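Local coordinates for protein kinase (Staphylococcus aureus subsp. aureus Mu50, PDB 3PY9) that probably senses muropeptides of the cell wall through its extracellular PASTA domains, passing the signal to a Ser/Thr kinase domain inside the cell, at residues F149-F154 / D176-G181. Sequence-based numbering, arbitrary orientation.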
loop_
_atom_site.group_PDB
_atom_site.type_symbol
_atom_site.label_atom_id
_atom_site.label_comp_id
_atom_site.label_asym_id
_atom_site.label_seq_id
_atom_site.Cartn_x
_atom_site.Cartn_y
_atom_site.Cartn_z
ATOM N N PHE A 149 -16.045 -5.460 22.895
ATOM C CA PHE A 149 -17.468 -5.751 22.967
ATOM C C PHE A 149 -17.754 -7.166 23.513
ATOM O O PHE A 149 -18.860 -7.696 23.322
ATOM C CB PHE A 149 -18.101 -5.617 21.582
ATOM C CG PHE A 149 -18.423 -4.184 21.165
ATOM C CD1 PHE A 149 -19.465 -3.478 21.770
ATOM C CD2 PHE A 149 -17.712 -3.572 20.128
ATOM C CE1 PHE A 149 -19.790 -2.172 21.357
ATOM C CE2 PHE A 149 -18.018 -2.275 19.713
ATOM C CZ PHE A 149 -19.055 -1.567 20.331
ATOM N N GLU A 150 -16.776 -7.788 24.174
ATOM C CA GLU A 150 -17.003 -9.148 24.649
ATOM C C GLU A 150 -18.222 -9.172 25.560
ATOM O O GLU A 150 -18.376 -8.292 26.401
ATOM C CB GLU A 150 -15.752 -9.764 25.278
ATOM C CG GLU A 150 -14.815 -10.332 24.202
ATOM C CD GLU A 150 -13.662 -11.175 24.736
ATOM O OE1 GLU A 150 -13.378 -11.149 25.959
ATOM O OE2 GLU A 150 -13.021 -11.854 23.910
ATOM N N HIS A 151 -19.101 -10.148 25.337
ATOM C CA HIS A 151 -20.360 -10.299 26.083
ATOM C C HIS A 151 -21.387 -9.200 25.821
ATOM O O HIS A 151 -22.318 -9.024 26.617
ATOM C CB HIS A 151 -20.144 -10.429 27.607
ATOM C CG HIS A 151 -19.324 -11.612 28.016
ATOM N ND1 HIS A 151 -19.032 -12.656 27.165
ATOM C CD2 HIS A 151 -18.763 -11.932 29.208
ATOM C CE1 HIS A 151 -18.300 -13.551 27.804
ATOM N NE2 HIS A 151 -18.128 -13.139 29.047
ATOM N N LYS A 152 -21.226 -8.450 24.736
ATOM C CA LYS A 152 -22.243 -7.470 24.349
ATOM C C LYS A 152 -22.890 -7.914 23.037
ATOM O O LYS A 152 -22.572 -8.988 22.522
ATOM C CB LYS A 152 -21.654 -6.049 24.271
ATOM C CG LYS A 152 -21.116 -5.522 25.605
ATOM C CD LYS A 152 -22.102 -4.587 26.318
ATOM C CE LYS A 152 -21.974 -4.750 27.835
ATOM N NZ LYS A 152 -22.700 -3.738 28.657
ATOM N N SER A 153 -23.804 -7.113 22.503
ATOM C CA SER A 153 -24.498 -7.484 21.267
ATOM C C SER A 153 -23.574 -7.411 20.055
ATOM O O SER A 153 -22.905 -6.388 19.828
ATOM C CB SER A 153 -25.713 -6.590 21.037
ATOM O OG SER A 153 -26.027 -6.537 19.656
ATOM N N PHE A 154 -23.543 -8.483 19.274
ATOM C CA PHE A 154 -22.746 -8.480 18.065
ATOM C C PHE A 154 -23.214 -7.422 17.049
ATOM O O PHE A 154 -22.380 -6.796 16.376
ATOM C CB PHE A 154 -22.686 -9.859 17.428
ATOM C CG PHE A 154 -21.975 -9.879 16.099
ATOM C CD1 PHE A 154 -20.617 -9.569 16.010
ATOM C CD2 PHE A 154 -22.662 -10.204 14.933
ATOM C CE1 PHE A 154 -19.956 -9.593 14.788
ATOM C CE2 PHE A 154 -22.000 -10.221 13.699
ATOM C CZ PHE A 154 -20.645 -9.912 13.626
ATOM N N ASP A 176 -24.319 -21.784 26.518
ATOM C CA ASP A 176 -25.310 -21.912 27.565
ATOM C C ASP A 176 -25.380 -20.632 28.399
ATOM O O ASP A 176 -26.438 -20.299 28.935
ATOM C CB ASP A 176 -25.004 -23.143 28.423
ATOM C CG ASP A 176 -25.124 -24.448 27.634
ATOM O OD1 ASP A 176 -26.183 -24.673 27.004
ATOM O OD2 ASP A 176 -24.160 -25.248 27.635
ATOM N N ASP A 177 -24.266 -19.904 28.479
ATOM C CA ASP A 177 -24.199 -18.692 29.303
ATOM C C ASP A 177 -24.170 -17.340 28.558
ATOM O O ASP A 177 -24.110 -16.283 29.194
ATOM C CB ASP A 177 -23.056 -18.776 30.343
ATOM C CG ASP A 177 -21.765 -19.387 29.787
ATOM O OD1 ASP A 177 -21.785 -20.554 29.331
ATOM O OD2 ASP A 177 -20.708 -18.715 29.853
ATOM N N ILE A 178 -24.225 -17.369 27.225
ATOM C CA ILE A 178 -24.204 -16.137 26.433
ATOM C C ILE A 178 -25.447 -16.030 25.544
ATOM O O ILE A 178 -25.691 -16.898 24.708
ATOM C CB ILE A 178 -22.921 -16.030 25.536
ATOM C CG1 ILE A 178 -21.634 -16.494 26.261
ATOM C CG2 ILE A 178 -22.795 -14.624 24.920
ATOM C CD1 ILE A 178 -21.174 -15.639 27.436
ATOM N N ASP A 179 -26.221 -14.957 25.725
ATOM C CA ASP A 179 -27.452 -14.737 24.966
ATOM C C ASP A 179 -27.218 -14.803 23.475
ATOM O O ASP A 179 -26.143 -14.443 22.979
ATOM C CB ASP A 179 -28.077 -13.375 25.287
ATOM C CG ASP A 179 -28.659 -13.304 26.683
ATOM O OD1 ASP A 179 -28.535 -14.296 27.436
ATOM O OD2 ASP A 179 -29.236 -12.245 27.026
ATOM N N GLU A 180 -28.236 -15.264 22.760
ATOM C CA GLU A 180 -28.204 -15.292 21.315
ATOM C C GLU A 180 -27.802 -13.908 20.766
ATOM O O GLU A 180 -28.373 -12.884 21.150
ATOM C CB GLU A 180 -29.582 -15.713 20.794
ATOM C CG GLU A 180 -29.557 -16.408 19.454
ATOM C CD GLU A 180 -30.932 -16.500 18.815
ATOM O OE1 GLU A 180 -31.944 -16.656 19.547
ATOM O OE2 GLU A 180 -30.994 -16.412 17.567
ATOM N N GLY A 181 -26.796 -13.885 19.897
ATOM C CA GLY A 181 -26.393 -12.656 19.232
ATOM C C GLY A 181 -25.435 -11.813 20.055
ATOM O O GLY A 181 -25.060 -10.707 19.640
#
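H151, in the type II turn from F149 to K152 that is closed by K152 N to F149 O at 2.9 Å, meets I178. Its CG stands anti to the carbonyl carbon (chi1 -61°). CE1 of the ring lies 3.6 Å from I178 CD1, with ND1 almost as near. The two side chains cross at about a right angle, and the methyl comes at the ring obliquely; ND1 also has a weak hydrogen bond to V183 O. Beyond K152, S153 takes the N-cap position of helix 154-162, its OG weakly bonded to K156 N. At F154 the backbones join: F154 N donates to G181 O at 2.7 Å, nearly straight at 169°, so the carbonyl ties down an N-H in the first turn of the helix. F154 CB lies 3.4 Å from that oxygen, but CG, anti to the backbone N (chi1 175°), heads away. Within this PASTA domain, then, the loop after strand 143-146 is fastened to the one between strands 167-173 and 183-187: a surface contact, with H151 and K152 in backbone hydrogen bonds to V183, G181 likewise to S204, and the F154 ring edge-to-face with F201 of strand 198-204.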